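Local atomic coordinates of light Chain (Clostridium botulinum, PDB entry 6BVD), a protein that is the zinc-dependent protease domain of a mosaic botulinum neurotoxin and probably cleaves a SNARE protein of nerve terminals, as its relatives do. Residues T125-F130 and A298-K303. Sequence-based numbering, arbitrary orientation.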
loop_
_atom_site.group_PDB
_atom_site.type_symbol
_atom_site.label_atom_id
_atom_site.label_comp_id
_atom_site.label_asym_id
_atom_site.label_seq_id
_atom_site.Cartn_x
_atom_site.Cartn_y
_atom_site.Cartn_z
ATOM N N THR A 125 -22.688 21.663 32.100
ATOM C CA THR A 125 -22.385 20.585 33.066
ATOM C C THR A 125 -21.606 21.192 34.237
ATOM O O THR A 125 -21.082 22.304 34.123
ATOM C CB THR A 125 -21.594 19.399 32.426
ATOM O OG1 THR A 125 -20.317 19.839 31.946
ATOM C CG2 THR A 125 -22.362 18.757 31.278
ATOM N N GLN A 126 -21.584 20.511 35.388
ATOM C CA GLN A 126 -20.881 21.009 36.574
ATOM C C GLN A 126 -19.363 21.129 36.377
ATOM O O GLN A 126 -18.714 20.166 35.940
ATOM C CB GLN A 126 -21.143 20.089 37.781
ATOM C CG GLN A 126 -22.573 20.074 38.219
ATOM C CD GLN A 126 -23.415 19.078 37.430
ATOM O OE1 GLN A 126 -22.911 18.382 36.531
ATOM N NE2 GLN A 126 -24.711 19.013 37.750
ATOM N N GLU A 127 -18.802 22.263 36.799
ATOM C CA GLU A 127 -17.369 22.538 36.625
ATOM C C GLU A 127 -16.471 21.569 37.413
ATOM O O GLU A 127 -15.374 21.256 36.962
ATOM C CB GLU A 127 -17.046 23.974 37.034
ATOM C CG GLU A 127 -17.853 25.005 36.215
ATOM C CD GLU A 127 -17.405 26.441 36.437
ATOM O OE1 GLU A 127 -16.247 26.656 36.855
ATOM O OE2 GLU A 127 -18.218 27.359 36.178
ATOM N N GLU A 128 -16.949 21.103 38.568
ATOM C CA GLU A 128 -16.170 20.198 39.440
ATOM C C GLU A 128 -16.096 18.761 38.958
ATOM O O GLU A 128 -15.414 17.914 39.549
ATOM C CB GLU A 128 -16.757 20.194 40.865
ATOM C CG GLU A 128 -16.814 21.543 41.505
ATOM C CD GLU A 128 -17.991 22.384 41.025
ATOM O OE1 GLU A 128 -18.901 21.841 40.347
ATOM O OE2 GLU A 128 -17.964 23.604 41.284
ATOM N N GLN A 129 -16.787 18.478 37.874
ATOM C CA GLN A 129 -17.003 17.110 37.443
ATOM C C GLN A 129 -16.495 16.870 36.039
ATOM O O GLN A 129 -16.698 17.715 35.158
ATOM C CB GLN A 129 -18.491 16.803 37.516
ATOM C CG GLN A 129 -18.852 15.357 37.592
ATOM C CD GLN A 129 -20.346 15.160 37.742
ATOM O OE1 GLN A 129 -21.140 15.890 37.152
ATOM N NE2 GLN A 129 -20.736 14.157 38.522
ATOM N N PHE A 130 -15.786 15.759 35.851
ATOM C CA PHE A 130 -15.570 15.193 34.517
ATOM C C PHE A 130 -16.845 14.447 34.136
ATOM O O PHE A 130 -17.181 13.421 34.752
ATOM C CB PHE A 130 -14.368 14.236 34.469
ATOM C CG PHE A 130 -13.031 14.923 34.254
ATOM C CD1 PHE A 130 -12.950 16.163 33.619
ATOM C CD2 PHE A 130 -11.863 14.335 34.727
ATOM C CE1 PHE A 130 -11.695 16.798 33.458
ATOM C CE2 PHE A 130 -10.622 14.946 34.563
ATOM C CZ PHE A 130 -10.535 16.180 33.916
ATOM N N ALA A 298 -9.162 26.170 31.426
ATOM C CA ALA A 298 -8.090 26.066 32.422
ATOM C C ALA A 298 -8.629 26.263 33.832
ATOM O O ALA A 298 -8.239 25.545 34.765
ATOM C CB ALA A 298 -6.968 27.078 32.142
ATOM N N SER A 299 -9.502 27.259 33.977
ATOM C CA SER A 299 -10.147 27.592 35.245
ATOM C C SER A 299 -11.025 26.451 35.770
ATOM O O SER A 299 -11.054 26.157 36.966
ATOM C CB SER A 299 -10.972 28.873 35.071
ATOM O OG SER A 299 -11.468 29.330 36.303
ATOM N N ARG A 300 -11.764 25.839 34.860
ATOM C CA ARG A 300 -12.663 24.746 35.180
ATOM C C ARG A 300 -11.871 23.473 35.544
ATOM O O ARG A 300 -12.273 22.710 36.421
ATOM C CB ARG A 300 -13.613 24.514 34.002
ATOM C CG ARG A 300 -14.481 23.307 34.131
ATOM C CD ARG A 300 -15.047 22.897 32.806
ATOM N NE ARG A 300 -16.210 23.697 32.458
ATOM C CZ ARG A 300 -17.466 23.275 32.513
ATOM N NH1 ARG A 300 -17.766 22.046 32.923
ATOM N NH2 ARG A 300 -18.429 24.105 32.154
ATOM N N LEU A 301 -10.732 23.268 34.891
ATOM C CA LEU A 301 -9.885 22.112 35.156
ATOM C C LEU A 301 -9.295 22.187 36.574
ATOM O O LEU A 301 -8.998 21.152 37.192
ATOM C CB LEU A 301 -8.753 22.014 34.094
ATOM C CG LEU A 301 -7.839 20.795 34.096
ATOM C CD1 LEU A 301 -8.689 19.523 33.816
ATOM C CD2 LEU A 301 -6.748 20.947 33.017
ATOM N N ASN A 302 -9.120 23.398 37.096
ATOM C CA ASN A 302 -8.620 23.560 38.480
ATOM C C ASN A 302 -9.659 23.126 39.532
ATOM O O ASN A 302 -9.317 22.883 40.701
ATOM C CB ASN A 302 -8.213 25.003 38.744
ATOM C CG ASN A 302 -6.889 25.366 38.072
ATOM O OD1 ASN A 302 -5.950 24.587 38.108
ATOM N ND2 ASN A 302 -6.822 26.548 37.459
ATOM N N LYS A 303 -10.904 23.000 39.096
ATOM C CA LYS A 303 -11.994 22.663 40.004
ATOM C C LYS A 303 -12.397 21.181 39.996
ATOM O O LYS A 303 -13.153 20.748 40.862
ATOM C CB LYS A 303 -13.225 23.521 39.668
ATOM C CG LYS A 303 -12.998 25.031 39.796
ATOM C CD LYS A 303 -14.274 25.802 39.477
ATOM C CE LYS A 303 -14.138 27.286 39.791
ATOM N NZ LYS A 303 -13.060 27.965 38.990
HETATM O O HOH W 1 -15.223 20.255 34.228
#
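Arg300 reaches from near the end of helix 280-301 to the start of the type I turn Gln126 to Gln129, and its side chain crosses that of Glu127 at about a right angle. Its CG, anti to the backbone N, lies close to Glu127 O and CB. The chain bends at chi3 (-81°), and beyond the bend the guanidinium takes Glu127 CG over the centre of one face, 4.1 Å above the plane. The Glu127 carboxylate plane is tilted only 26° from the guanidinium, yet Glu127 OE2 and Arg300 NH2 remain 5.2 Å apart, too far for a salt bridge. Arg300 NH1 passes Thr125 OG1 obliquely at 3.5 Å; that hydroxyl is hydrogen-bonded to Asn122 N, and Arg300 NH2 bonds weakly to Asn122 O. In the plane of the guanidinium, at its edge, a water accepts a weak bond from NH1 and also lies within bonding distance of Glu127 O (2.9 Å) and Gln129 O.

Beside this arginine, Lys303 runs alongside Glu127 in the same direction. Lys303 CB starts 4.1 Å from Glu127 O; past CG, Lys303 CD comes to 3.4 Å from Glu127 OE1, and CE stays beside that oxygen. At the tip, Lys303 NZ bonds weakly to Ser299 O and stands 4.1 Å from Glu127 OE1, beyond a salt bridge. Glu128 CA and Lys303 O make a CA-H...O contact with 141° at the hydrogen. At the buried end, Leu301 CD1 meets the edge of the Phe130 ring, and helix 313-323 packs on both side chains.

The contact, centred about 29 Å from the chain centre, docks the helix end against the turn leading into strand 129-130, which backbone bonds of Glu128 and Phe130 tie to residues 305-308. Its chemistry implies cohesion mainly through aliphatic packing; the water, with more acceptors in reach than protons, may contribute, and opposite charges probably add only a diffuse attraction.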